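Local coordinates for multicopper oxidase type 1 (Nitrosomonas europaea, PDB 3G5W), which binds copper in a mononuclear site and in copper–oxygen clusters, and probably works as a two-domain multicopper oxidase of the laccase kind, at residues 142-147 with 166-171; 15-20 with 173-178; 240-245 with 272-277; 129-134 with 210-215; 3-8 with 305-310. All coordinates share one frame; numbering follows the deposited sequence.

Followed from the N terminus, segment 3-8 opens interaction 5, which closes only at 305-310 and so encloses all the others. Segment 15-20 then opens interaction 2, and 129-134 opens interaction 4. Interaction 1 (142-147 with 166-171) closes first and is nested inside both. Interactions 2 and 4 cross, because 173-178 follows before 210-215. Interaction 3 follows interactions 1, 2 and 4 in series, still inside the loop that interaction 5 closes. Interaction 2 bridges the two cupredoxin-family regions and touches interaction 1 through Y167 O and S173 OG. Interactions 1, 3 and 4 reach one six-stranded sheet, whereas interaction 5 brings the C-terminal part back to the N-terminal domain.

Interaction 1: residues 142-147 with 166-171; sequences MLSDWV and YYTINA
Strands 142-146 and 166-169 run antiparallel, their axes 4.8 Å apart at an angle of 160°, as an edge pairing in a sheet of the C-terminal cupredoxin-type domain. The register is L143-I169, S144-T168, D145-Y167 and W146-Y166, with S144 and T168 bonded N to O in both directions; alternation puts S144, W146, Y166 and T168 on one face and L143, D145, Y167 and I169 on the other. W146 crosses T168 at about a right angle: its NE1 donates to T168 OG1 at 2.8 Å, with the hydroxyl in the indole plane. OG1 takes this place by standing between its own backbone N and carbonyl carbon (chi1 62°). Water 1 lies 2.7 Å from the same T168 OG1, donates to M142 O and accepts from A171 N. On the other face D145 OD1 lies in plane at the ring edge of Y167, 3.2 Å from CD1; its OD2 accepts from H198 N. L143 and I169 point the same way, side by side, CD2 of L143 against CG1 of I169. Past the last bridge, N170 OD1 takes M142 N from above its carbonyl plane. Strand 166-169 forms the sheet's margin within this chain; the S144/W146 face packs on W118 of strand 118-124, while L143 reaches strand 200-204.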
# COMPACT_ATOMS: atom_id res chain seq x y z
N MET A 142 0.95 11.65 -13.81
CA MET A 142 0.43 10.29 -13.99
C MET A 142 1.57 9.28 -13.86
O MET A 142 2.55 9.35 -14.60
CB MET A 142 -0.28 10.15 -15.34
CG MET A 142 -1.40 11.20 -15.53
SD MET A 142 -2.47 10.93 -16.96
CE MET A 142 -3.48 9.58 -16.36
N LEU A 143 1.43 8.36 -12.91
CA LEU A 143 2.51 7.44 -12.55
C LEU A 143 2.28 6.08 -13.18
O LEU A 143 1.20 5.50 -13.03
CB LEU A 143 2.58 7.30 -11.02
CG LEU A 143 2.56 8.61 -10.22
CD1 LEU A 143 2.39 8.35 -8.73
CD2 LEU A 143 3.82 9.44 -10.51
N SER A 144 3.30 5.57 -13.86
CA SER A 144 3.20 4.31 -14.60
C SER A 144 4.42 3.43 -14.40
O SER A 144 5.52 3.93 -14.17
CB SER A 144 3.03 4.57 -16.09
OG SER A 144 1.77 5.14 -16.37
N ASP A 145 4.20 2.11 -14.51
CA ASP A 145 5.25 1.10 -14.36
C ASP A 145 5.27 0.22 -15.62
O ASP A 145 4.22 -0.22 -16.09
CB ASP A 145 4.96 0.26 -13.12
CG ASP A 145 4.53 1.11 -11.94
OD1 ASP A 145 5.38 1.83 -11.39
OD2 ASP A 145 3.33 1.09 -11.57
N TRP A 146 6.47 -0.00 -16.18
CA TRP A 146 6.59 -0.63 -17.50
C TRP A 146 7.45 -1.89 -17.45
O TRP A 146 8.38 -1.96 -16.65
CB TRP A 146 7.19 0.34 -18.52
CG TRP A 146 6.50 1.69 -18.61
CD1 TRP A 146 6.59 2.72 -17.70
CD2 TRP A 146 5.64 2.16 -19.66
NE1 TRP A 146 5.83 3.79 -18.12
CE2 TRP A 146 5.24 3.47 -19.32
CE3 TRP A 146 5.17 1.60 -20.86
CZ2 TRP A 146 4.39 4.24 -20.13
CZ3 TRP A 146 4.34 2.36 -21.67
CH2 TRP A 146 3.95 3.67 -21.30
N VAL A 147 7.12 -2.86 -18.31
CA VAL A 147 7.89 -4.10 -18.46
C VAL A 147 8.55 -4.10 -19.85
O VAL A 147 7.89 -4.39 -20.86
CB VAL A 147 6.99 -5.35 -18.29
CG1 VAL A 147 7.81 -6.64 -18.44
CG2 VAL A 147 6.28 -5.34 -16.93
N TYR A 166 11.05 -0.06 -15.84
CA TYR A 166 10.97 1.38 -16.08
C TYR A 166 9.76 2.00 -15.40
O TYR A 166 8.69 1.39 -15.34
CB TYR A 166 11.00 1.73 -17.59
CG TYR A 166 12.36 1.49 -18.21
CD1 TYR A 166 13.28 2.53 -18.36
CD2 TYR A 166 12.73 0.21 -18.65
CE1 TYR A 166 14.54 2.31 -18.92
CE2 TYR A 166 13.98 -0.02 -19.21
CZ TYR A 166 14.87 1.03 -19.34
OH TYR A 166 16.11 0.80 -19.89
N TYR A 167 9.95 3.21 -14.88
CA TYR A 167 8.93 3.91 -14.09
C TYR A 167 8.87 5.36 -14.55
O TYR A 167 9.91 6.00 -14.71
CB TYR A 167 9.28 3.79 -12.60
CG TYR A 167 9.57 2.36 -12.24
CD1 TYR A 167 8.53 1.48 -11.92
CD2 TYR A 167 10.87 1.86 -12.30
CE1 TYR A 167 8.79 0.14 -11.63
CE2 TYR A 167 11.13 0.52 -12.02
CZ TYR A 167 10.09 -0.33 -11.68
OH TYR A 167 10.33 -1.65 -11.40
N THR A 168 7.67 5.86 -14.78
CA THR A 168 7.52 7.17 -15.44
C THR A 168 6.54 8.12 -14.75
O THR A 168 5.61 7.67 -14.09
CB THR A 168 7.11 7.01 -16.94
OG1 THR A 168 5.82 6.38 -17.03
CG2 THR A 168 8.14 6.20 -17.75
N ILE A 169 6.79 9.42 -14.89
CA ILE A 169 5.78 10.46 -14.67
C ILE A 169 5.40 10.96 -16.07
O ILE A 169 6.28 11.42 -16.81
CB ILE A 169 6.30 11.67 -13.86
CG1 ILE A 169 6.90 11.24 -12.51
CG2 ILE A 169 5.17 12.70 -13.66
CD1 ILE A 169 7.64 12.36 -11.76
N ASN A 170 4.12 10.84 -16.42
CA ASN A 170 3.64 11.23 -17.77
C ASN A 170 4.50 10.64 -18.89
O ASN A 170 4.89 11.33 -19.84
CB ASN A 170 3.52 12.75 -17.90
CG ASN A 170 2.58 13.35 -16.86
OD1 ASN A 170 1.78 12.63 -16.25
ND2 ASN A 170 2.67 14.66 -16.65
N ALA A 171 4.81 9.35 -18.74
CA ALA A 171 5.52 8.56 -19.76
C ALA A 171 6.98 8.95 -20.01
O ALA A 171 7.55 8.54 -21.02
CB ALA A 171 4.73 8.53 -21.08
O HOH W 1 3.62 7.84 -16.61

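Interaction 2: residues 15-20 with 173-178; sequences VLVGKR and SFPETQ
Two direct hydrogen bonds fasten the β-hairpin turn at 15-20, in the first cupredoxin-type region, to the loop 173-178 of the second. S173 N donates to L16 O at 3.2 Å, approaching from well above the carbonyl plane. G18 N donates to E176 OE2 at 2.7 Å with an N-H...O angle of 162°, again from above the plane of the acceptor group. G18 follows V17 in a type II' beta turn closed by R20 N to V17 O, and its positive phi favours glycine. Water 2 supplies a third link, donating both to G18 O at 2.7 Å and to E176 OE1 at 2.8 Å, so the carboxylate uses each oxygen on the same turn residue. An alanine at E176 would lose both the direct and the water-borne grip on G18 and would probably leave the turn less firmly held against the loop.

Packing is centred on V17. Its CG2 presses on S173 CB at 3.3 Å, tighter than ordinary carbon contact, while CG1 meets P175 CD at 4.1 Å. A chi1 of -125°, far from staggered, agrees with this crowding. The loop itself is bent by a cis peptide before P175, with E176 N bonded to S173 O. The turn joins strand 2-15 to strand 20-27, and L16 and V17 rest on Y166 of strand 166-169; on the loop side F174 and T177 touch strand 269-274.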
# COMPACT_ATOMS: atom_id res chain seq x y z
N VAL A 15 9.17 7.17 -26.43
CA VAL A 15 10.47 6.92 -25.80
C VAL A 15 10.39 7.33 -24.33
O VAL A 15 10.11 8.48 -24.02
CB VAL A 15 11.61 7.69 -26.52
CG1 VAL A 15 12.93 7.50 -25.78
CG2 VAL A 15 11.74 7.26 -27.98
N LEU A 16 10.62 6.37 -23.44
CA LEU A 16 10.53 6.64 -22.00
C LEU A 16 11.73 7.45 -21.51
O LEU A 16 11.57 8.51 -20.90
CB LEU A 16 10.39 5.33 -21.21
CG LEU A 16 9.27 4.35 -21.58
CD1 LEU A 16 9.24 3.18 -20.60
CD2 LEU A 16 7.89 5.03 -21.63
N VAL A 17 12.92 6.93 -21.79
CA VAL A 17 14.20 7.57 -21.47
C VAL A 17 15.23 7.02 -22.42
O VAL A 17 15.09 5.90 -22.89
CB VAL A 17 14.77 7.19 -20.08
CG1 VAL A 17 15.05 8.41 -19.22
CG2 VAL A 17 13.98 6.08 -19.40
N GLY A 18 16.29 7.80 -22.66
CA GLY A 18 17.41 7.35 -23.48
C GLY A 18 16.94 6.69 -24.75
O GLY A 18 16.21 7.29 -25.54
N LYS A 19 17.34 5.43 -24.93
CA LYS A 19 16.98 4.64 -26.10
C LYS A 19 15.83 3.65 -25.83
O LYS A 19 15.49 2.83 -26.69
CB LYS A 19 18.22 3.90 -26.64
CG LYS A 19 19.19 4.83 -27.37
CD LYS A 19 20.53 4.16 -27.64
CE LYS A 19 21.40 5.07 -28.52
NZ LYS A 19 22.86 4.81 -28.35
N ARG A 20 15.24 3.73 -24.64
CA ARG A 20 14.13 2.85 -24.29
C ARG A 20 12.80 3.31 -24.90
O ARG A 20 12.13 4.21 -24.37
CB ARG A 20 14.04 2.66 -22.76
CG ARG A 20 12.83 1.89 -22.23
CD ARG A 20 12.32 0.81 -23.18
NE ARG A 20 13.27 -0.27 -23.36
CZ ARG A 20 13.36 -1.04 -24.44
NH1 ARG A 20 12.57 -0.86 -25.49
NH2 ARG A 20 14.27 -2.00 -24.47
N SER A 173 10.89 8.93 -17.84
CA SER A 173 11.70 8.70 -16.65
C SER A 173 12.72 9.83 -16.49
O SER A 173 13.18 10.41 -17.47
CB SER A 173 12.45 7.36 -16.74
OG SER A 173 11.56 6.28 -17.00
N PHE A 174 13.05 10.14 -15.24
CA PHE A 174 14.19 10.97 -14.94
C PHE A 174 15.43 10.33 -15.60
O PHE A 174 15.58 9.10 -15.56
CB PHE A 174 14.39 11.05 -13.42
CG PHE A 174 15.45 12.03 -13.00
CD1 PHE A 174 16.77 11.62 -12.83
CD2 PHE A 174 15.13 13.36 -12.79
CE1 PHE A 174 17.75 12.53 -12.45
CE2 PHE A 174 16.10 14.28 -12.41
CZ PHE A 174 17.41 13.86 -12.24
N PRO A 175 16.34 11.15 -16.16
CA PRO A 175 16.38 12.62 -16.17
C PRO A 175 15.63 13.33 -17.29
O PRO A 175 15.91 14.50 -17.56
CB PRO A 175 17.89 12.90 -16.27
CG PRO A 175 18.42 11.76 -17.09
CD PRO A 175 17.52 10.56 -16.83
N GLU A 176 14.68 12.65 -17.93
CA GLU A 176 13.93 13.27 -19.03
C GLU A 176 12.54 13.79 -18.64
O GLU A 176 11.74 14.19 -19.49
CB GLU A 176 13.88 12.33 -20.23
CG GLU A 176 15.21 12.26 -20.96
CD GLU A 176 15.25 11.18 -22.02
OE1 GLU A 176 14.27 11.04 -22.77
OE2 GLU A 176 16.29 10.48 -22.10
N THR A 177 12.28 13.79 -17.33
CA THR A 177 11.15 14.54 -16.77
C THR A 177 11.48 16.03 -16.78
O THR A 177 12.56 16.42 -17.22
CB THR A 177 10.86 14.07 -15.32
OG1 THR A 177 12.07 14.06 -14.57
CG2 THR A 177 10.27 12.68 -15.33
N GLN A 178 10.56 16.87 -16.31
CA GLN A 178 10.77 18.32 -16.31
C GLN A 178 10.69 18.90 -14.90
O GLN A 178 9.88 18.45 -14.09
CB GLN A 178 9.73 19.02 -17.20
CG GLN A 178 9.84 18.67 -18.68
CD GLN A 178 11.13 19.15 -19.31
OE1 GLN A 178 11.63 20.23 -18.99
NE2 GLN A 178 11.67 18.35 -20.21
O HOH W 2 15.39 9.84 -25.08

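Interaction 3: residues 240-245 with 272-277; sequences LNMDNP and IEYEEV
The two segments leave different sheets and come together where their strands end, with P245 CA and Y274 CA 5.5 Å apart and M242 at the centre of an inverse gamma turn. This joins the six-stranded and five-stranded sheets of the C-terminal cupredoxin-type domain. Y274 carries the contact. Its CG stands beside the backbone N (chi1 -78°), and the ring lies under the N244-P245 backbone. P245 CA sits over the face, 3.4 Å from the ring centroid and only 15° off the normal, a CH-pi contact; N244 O covers the same face. M242 crosses the ring obliquely, a Met-aromatic contact with SD 5.1 Å from the centroid, and its SD also touches I272 CG2. P245 CB further packs on V277 CG1 at 4.0 Å. D243 instead forms a salt bridge with R66 of the second subunit. At the tip of the ring N244 N donates to Y274 OH at 3.1 Å, at an angle of 163°, although the position of that oxygen is less certain.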
# COMPACT_ATOMS: atom_id res chain seq x y z
N LEU A 240 0.83 22.25 -1.96
CA LEU A 240 2.09 22.65 -1.33
C LEU A 240 2.23 24.16 -1.37
O LEU A 240 2.10 24.78 -2.43
CB LEU A 240 3.28 22.01 -2.07
CG LEU A 240 3.42 20.50 -2.30
CD1 LEU A 240 4.44 20.23 -3.42
CD2 LEU A 240 3.86 19.79 -1.05
N ASN A 241 2.48 24.77 -0.21
CA ASN A 241 2.77 26.20 -0.14
C ASN A 241 4.25 26.40 -0.43
O ASN A 241 5.11 25.82 0.25
CB ASN A 241 2.41 26.78 1.24
CG ASN A 241 0.93 26.68 1.57
OD1 ASN A 241 0.07 26.78 0.69
ND2 ASN A 241 0.62 26.47 2.85
N MET A 242 4.55 27.18 -1.47
CA MET A 242 5.93 27.38 -1.91
C MET A 242 6.59 28.51 -1.12
O MET A 242 6.74 29.62 -1.64
CB MET A 242 6.01 27.65 -3.42
CG MET A 242 5.56 26.51 -4.34
SD MET A 242 6.45 24.93 -4.13
CE MET A 242 5.34 24.14 -3.03
N ASP A 243 6.98 28.23 0.12
CA ASP A 243 7.50 29.26 1.02
C ASP A 243 8.97 29.07 1.40
O ASP A 243 9.45 29.66 2.37
CB ASP A 243 6.64 29.30 2.29
CG ASP A 243 6.67 27.98 3.06
OD1 ASP A 243 5.95 27.89 4.08
OD2 ASP A 243 7.41 27.04 2.67
N ASN A 244 9.69 28.24 0.65
CA ASN A 244 11.01 27.80 1.06
C ASN A 244 11.95 27.66 -0.14
O ASN A 244 12.21 26.55 -0.61
CB ASN A 244 10.87 26.47 1.86
CG ASN A 244 12.19 25.97 2.43
OD1 ASN A 244 12.30 24.79 2.82
ND2 ASN A 244 13.20 26.84 2.49
N PRO A 245 12.47 28.81 -0.66
CA PRO A 245 13.34 28.78 -1.83
C PRO A 245 14.54 27.84 -1.75
O PRO A 245 15.29 27.85 -0.76
CB PRO A 245 13.78 30.24 -1.99
CG PRO A 245 12.64 31.01 -1.40
CD PRO A 245 12.23 30.19 -0.21
N ILE A 272 11.78 20.52 -7.83
CA ILE A 272 11.13 21.81 -7.77
C ILE A 272 12.23 22.88 -7.76
O ILE A 272 13.11 22.84 -6.91
CB ILE A 272 10.28 21.96 -6.48
CG1 ILE A 272 9.10 20.97 -6.49
CG2 ILE A 272 9.80 23.41 -6.30
CD1 ILE A 272 8.48 20.74 -5.11
N GLU A 273 12.16 23.80 -8.72
CA GLU A 273 13.14 24.90 -8.85
C GLU A 273 12.50 26.25 -8.53
O GLU A 273 11.58 26.68 -9.22
CB GLU A 273 13.71 24.96 -10.28
CG GLU A 273 14.46 23.72 -10.75
CD GLU A 273 14.86 23.78 -12.22
OE1 GLU A 273 15.69 22.94 -12.64
OE2 GLU A 273 14.35 24.65 -12.96
N TYR A 274 13.00 26.94 -7.49
CA TYR A 274 12.57 28.31 -7.21
C TYR A 274 13.40 29.30 -8.02
O TYR A 274 14.63 29.18 -8.08
CB TYR A 274 12.76 28.65 -5.75
CG TYR A 274 11.73 28.13 -4.79
CD1 TYR A 274 10.89 29.01 -4.11
CD2 TYR A 274 11.64 26.76 -4.49
CE1 TYR A 274 9.97 28.56 -3.20
CE2 TYR A 274 10.71 26.29 -3.57
CZ TYR A 274 9.89 27.21 -2.93
OH TYR A 274 8.98 26.80 -2.00
N GLU A 275 12.75 30.29 -8.61
CA GLU A 275 13.48 31.27 -9.40
C GLU A 275 14.44 32.10 -8.55
O GLU A 275 15.46 32.57 -9.04
CB GLU A 275 12.55 32.15 -10.23
CG GLU A 275 11.54 32.96 -9.47
CD GLU A 275 10.77 33.92 -10.36
OE1 GLU A 275 10.15 33.45 -11.35
OE2 GLU A 275 10.77 35.13 -10.07
N GLU A 276 14.13 32.23 -7.26
CA GLU A 276 14.97 32.98 -6.31
C GLU A 276 16.40 32.43 -6.18
O GLU A 276 17.36 33.21 -6.07
CB GLU A 276 14.31 33.05 -4.93
CG GLU A 276 13.10 33.99 -4.83
CD GLU A 276 11.78 33.33 -5.22
OE1 GLU A 276 10.74 34.02 -5.17
OE2 GLU A 276 11.76 32.13 -5.56
N VAL A 277 16.56 31.10 -6.20
CA VAL A 277 17.89 30.49 -6.05
C VAL A 277 18.61 30.21 -7.38
O VAL A 277 19.82 30.02 -7.40
CB VAL A 277 17.89 29.21 -5.14
CG1 VAL A 277 17.23 29.51 -3.79
CG2 VAL A 277 17.23 28.04 -5.83

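Interaction 4: residues 129-134 with 210-215; sequences LPIEKT and QIAFKD
The contact between 129-134 and 210-215 is made mainly by van der Waals packing, without a direct hydrogen bond between the segments, and the CA atoms of I131 and A212 are still 8.6 Å apart. E132 crosses F213 at about a right angle: its extended chain brings CG within 3.6 Å of F213 CZ, the carboxylate and ring planes lying 62° apart. L129 CD1 approaches the same ring tip more loosely. I131, with CG1 anti to the backbone N (chi1 -163°), places CD1 4.5 Å from A212 CB and, crossing Q210 obliquely, brings the same CD1 within 3.9 Å of Q210 OE1. A212 and F213 both face D237, a classic beta bulge, which lets two successive residues turn toward the short, weakly bonded helix about 130-133.

Polar bonds fix the helix from within. E132 OE1 accepts L129 N at 2.9 Å, from above the carboxylate plane, and T134 OG1 donates to a lone pair of I131 O at 2.6 Å. The other oxygen, E132 OE2, is in a salt bridge with R189, whose charge also makes a cation-pi contact with F213. An alanine at E132 would remove the chain lying against F213 together with the partner of R189 and L129 N, and would probably loosen the start of this helix against strand 209-214.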
# COMPACT_ATOMS: atom_id res chain seq x y z
N LEU A 129 -13.67 25.03 -3.30
CA LEU A 129 -13.45 25.27 -1.87
C LEU A 129 -12.37 26.34 -1.68
O LEU A 129 -11.56 26.55 -2.57
CB LEU A 129 -13.07 23.98 -1.16
CG LEU A 129 -14.00 22.76 -1.22
CD1 LEU A 129 -13.36 21.62 -0.45
CD2 LEU A 129 -15.40 23.05 -0.68
N PRO A 130 -12.37 27.03 -0.51
CA PRO A 130 -11.36 28.06 -0.25
C PRO A 130 -9.91 27.62 -0.51
O PRO A 130 -9.14 28.38 -1.10
CB PRO A 130 -11.59 28.40 1.22
CG PRO A 130 -13.04 28.15 1.43
CD PRO A 130 -13.33 26.91 0.61
N ILE A 131 -9.54 26.41 -0.09
CA ILE A 131 -8.18 25.91 -0.35
C ILE A 131 -7.84 25.86 -1.86
O ILE A 131 -6.73 26.24 -2.25
CB ILE A 131 -7.89 24.56 0.37
CG1 ILE A 131 -6.38 24.30 0.42
CG2 ILE A 131 -8.70 23.40 -0.26
CD1 ILE A 131 -5.95 23.19 1.35
N GLU A 132 -8.80 25.45 -2.69
CA GLU A 132 -8.60 25.42 -4.14
C GLU A 132 -8.34 26.81 -4.74
O GLU A 132 -7.60 26.95 -5.71
CB GLU A 132 -9.80 24.78 -4.84
CG GLU A 132 -10.19 23.39 -4.34
CD GLU A 132 -11.32 22.77 -5.15
OE1 GLU A 132 -12.48 22.75 -4.65
OE2 GLU A 132 -11.07 22.34 -6.30
N LYS A 133 -8.96 27.83 -4.15
CA LYS A 133 -8.81 29.20 -4.64
C LYS A 133 -7.43 29.79 -4.35
O LYS A 133 -7.00 30.74 -5.03
CB LYS A 133 -9.93 30.10 -4.10
CG LYS A 133 -11.32 29.65 -4.52
CD LYS A 133 -12.40 30.48 -3.85
CE LYS A 133 -13.03 31.47 -4.82
NZ LYS A 133 -14.14 30.83 -5.61
N THR A 134 -6.73 29.23 -3.37
CA THR A 134 -5.36 29.66 -3.05
C THR A 134 -4.31 29.17 -4.06
O THR A 134 -3.21 29.71 -4.14
CB THR A 134 -4.92 29.22 -1.63
OG1 THR A 134 -4.71 27.80 -1.60
CG2 THR A 134 -5.96 29.60 -0.58
N GLN A 210 0.17 18.75 1.84
CA GLN A 210 -1.19 18.77 2.34
C GLN A 210 -2.03 17.88 1.42
O GLN A 210 -2.37 18.28 0.30
CB GLN A 210 -1.78 20.19 2.36
CG GLN A 210 -0.99 21.20 3.20
CD GLN A 210 -1.53 22.62 3.02
OE1 GLN A 210 -2.67 22.91 3.38
NE2 GLN A 210 -0.71 23.50 2.45
N ILE A 211 -2.34 16.68 1.89
CA ILE A 211 -3.14 15.72 1.12
C ILE A 211 -4.59 16.16 1.26
O ILE A 211 -5.21 15.93 2.30
CB ILE A 211 -2.92 14.27 1.61
CG1 ILE A 211 -1.42 13.93 1.59
CG2 ILE A 211 -3.72 13.28 0.75
CD1 ILE A 211 -1.01 12.73 2.42
N ALA A 212 -5.12 16.82 0.23
CA ALA A 212 -6.39 17.54 0.34
C ALA A 212 -7.60 16.89 -0.33
O ALA A 212 -8.75 17.17 0.04
CB ALA A 212 -6.22 18.98 -0.16
N PHE A 213 -7.35 16.05 -1.34
CA PHE A 213 -8.42 15.34 -2.05
C PHE A 213 -8.01 13.89 -2.31
O PHE A 213 -6.85 13.61 -2.59
CB PHE A 213 -8.73 16.01 -3.40
CG PHE A 213 -9.26 17.42 -3.30
CD1 PHE A 213 -10.61 17.68 -3.47
CD2 PHE A 213 -8.40 18.50 -3.06
CE1 PHE A 213 -11.11 18.98 -3.38
CE2 PHE A 213 -8.89 19.80 -2.97
CZ PHE A 213 -10.25 20.04 -3.12
N LYS A 214 -8.99 12.99 -2.20
CA LYS A 214 -8.82 11.59 -2.62
C LYS A 214 -9.91 11.26 -3.61
O LYS A 214 -11.08 11.55 -3.36
CB LYS A 214 -8.88 10.61 -1.44
CG LYS A 214 -8.93 9.13 -1.90
CD LYS A 214 -9.04 8.13 -0.75
CE LYS A 214 -9.45 6.73 -1.27
NZ LYS A 214 -8.72 6.31 -2.52
N ASP A 215 -9.52 10.66 -4.74
CA ASP A 215 -10.45 10.25 -5.80
C ASP A 215 -11.42 11.37 -6.19
O ASP A 215 -12.59 11.13 -6.48
CB ASP A 215 -11.23 8.99 -5.40
CG ASP A 215 -10.33 7.80 -5.07
OD1 ASP A 215 -10.87 6.80 -4.55
OD2 ASP A 215 -9.10 7.87 -5.30

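Interaction 5: residues 3-8 with 305-310; sequences REFDLS and LGMHNS
Two sheets of the N-terminal cupredoxin domain face each other here, strand 3-8 on one and strand 306-308 on the other. Their axes are 7.6 Å apart at closest and their directions differ by 25°, so the strands are joined by side chains. M307 is the central piece. Its CG is anti to the backbone N (chi1 -176°), which carries the chain past F5 in the opposite direction. CB lies over the F5 ring face, 4.0 Å from the centroid in a CH-pi contact, whereas SD stands oblique to the ring at 5.2 Å from its centroid, a Met-aromatic contact. Beyond this SD touches L7 CD2 at 3.8 Å, and CE, swung round by the bend at chi3, meets D6 O at 3.3 Å. G306 passes close to the ring, its CA 3.7 Å from F5 CE1; at its backbone angles a CB would be jammed against the carbonyl O of L305, so a side chain would fit poorly.

At the other end L305 CB sits over one face of the R3 guanidinium, and water 3 accepts from R3 NH1 at 3.1 Å while donating to L305 O. R3 NE forms a salt bridge with D42, which helps hold the group. L7 lies about 12 Å, side chain to metal, from the bound copper ion. Strand 306-308, at the margin beside strand 35-39, thus completes a wall of the face-to-face beta sandwich characteristic of cupredoxin domains.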
# COMPACT_ATOMS: atom_id res chain seq x y z
N ARG A 3 -20.28 19.81 -24.78
CA ARG A 3 -18.93 19.72 -25.32
C ARG A 3 -18.75 18.42 -26.09
O ARG A 3 -19.11 17.35 -25.59
CB ARG A 3 -17.88 19.85 -24.20
CG ARG A 3 -18.02 21.13 -23.37
CD ARG A 3 -16.77 21.42 -22.58
NE ARG A 3 -16.92 22.59 -21.72
CZ ARG A 3 -16.69 23.85 -22.09
NH1 ARG A 3 -16.31 24.13 -23.34
NH2 ARG A 3 -16.85 24.83 -21.22
N GLU A 4 -18.22 18.52 -27.30
CA GLU A 4 -18.01 17.34 -28.14
C GLU A 4 -16.57 17.23 -28.62
O GLU A 4 -16.02 18.16 -29.23
CB GLU A 4 -18.98 17.31 -29.34
CG GLU A 4 -18.84 16.06 -30.22
CD GLU A 4 -20.11 15.68 -30.98
OE1 GLU A 4 -21.17 16.32 -30.80
OE2 GLU A 4 -20.04 14.71 -31.77
N PHE A 5 -15.97 16.08 -28.33
CA PHE A 5 -14.58 15.82 -28.66
C PHE A 5 -14.44 14.57 -29.52
O PHE A 5 -15.32 13.69 -29.50
CB PHE A 5 -13.75 15.66 -27.39
CG PHE A 5 -13.99 16.72 -26.34
CD1 PHE A 5 -13.76 18.06 -26.60
CD2 PHE A 5 -14.42 16.35 -25.06
CE1 PHE A 5 -13.96 19.03 -25.61
CE2 PHE A 5 -14.63 17.31 -24.07
CZ PHE A 5 -14.40 18.64 -24.34
N ASP A 6 -13.34 14.49 -30.25
CA ASP A 6 -12.99 13.31 -31.05
C ASP A 6 -11.67 12.73 -30.57
O ASP A 6 -10.71 13.47 -30.33
CB ASP A 6 -12.88 13.66 -32.54
CG ASP A 6 -14.22 13.99 -33.19
OD1 ASP A 6 -15.29 13.58 -32.69
OD2 ASP A 6 -14.20 14.66 -34.25
N LEU A 7 -11.62 11.40 -30.45
CA LEU A 7 -10.36 10.70 -30.20
C LEU A 7 -10.14 9.58 -31.21
O LEU A 7 -11.07 8.85 -31.53
CB LEU A 7 -10.33 10.10 -28.79
CG LEU A 7 -10.14 11.03 -27.59
CD1 LEU A 7 -10.27 10.24 -26.30
CD2 LEU A 7 -8.79 11.73 -27.63
N SER A 8 -8.91 9.45 -31.68
CA SER A 8 -8.50 8.27 -32.43
C SER A 8 -7.61 7.43 -31.52
O SER A 8 -7.00 7.95 -30.59
CB SER A 8 -7.74 8.66 -33.69
OG SER A 8 -6.54 9.33 -33.35
N LEU A 305 -11.62 25.93 -21.37
CA LEU A 305 -12.06 24.55 -21.16
C LEU A 305 -12.27 23.82 -22.48
O LEU A 305 -12.59 24.44 -23.51
CB LEU A 305 -13.35 24.52 -20.33
CG LEU A 305 -13.30 25.01 -18.88
CD1 LEU A 305 -14.70 25.05 -18.28
CD2 LEU A 305 -12.38 24.15 -18.01
N GLY A 306 -12.08 22.50 -22.46
CA GLY A 306 -12.21 21.67 -23.65
C GLY A 306 -11.17 20.57 -23.65
O GLY A 306 -10.67 20.19 -22.59
N MET A 307 -10.85 20.05 -24.83
CA MET A 307 -9.82 19.02 -24.96
C MET A 307 -8.53 19.62 -25.48
O MET A 307 -8.54 20.41 -26.43
CB MET A 307 -10.28 17.89 -25.89
CG MET A 307 -9.28 16.73 -25.99
SD MET A 307 -9.85 15.32 -26.97
CE MET A 307 -9.51 15.95 -28.60
N HIS A 308 -7.41 19.25 -24.87
CA HIS A 308 -6.12 19.79 -25.27
C HIS A 308 -5.15 18.69 -25.68
O HIS A 308 -4.72 17.88 -24.85
CB HIS A 308 -5.53 20.67 -24.15
CG HIS A 308 -6.40 21.82 -23.78
ND1 HIS A 308 -6.43 22.99 -24.51
CD2 HIS A 308 -7.31 21.97 -22.79
CE1 HIS A 308 -7.30 23.82 -23.97
NE2 HIS A 308 -7.85 23.23 -22.93
N ASN A 309 -4.83 18.65 -26.97
CA ASN A 309 -3.74 17.81 -27.47
C ASN A 309 -2.43 18.51 -27.21
O ASN A 309 -2.41 19.73 -27.02
CB ASN A 309 -3.88 17.56 -28.97
CG ASN A 309 -5.18 16.88 -29.33
OD1 ASN A 309 -5.61 15.94 -28.67
ND2 ASN A 309 -5.82 17.37 -30.39
N SER A 310 -1.33 17.76 -27.20
CA SER A 310 -0.03 18.37 -27.01
C SER A 310 1.07 17.67 -27.77
O SER A 310 1.19 16.45 -27.69
CB SER A 310 0.36 18.40 -25.53
OG SER A 310 1.68 18.91 -25.40
O HOH W 3 -14.35 26.45 -23.98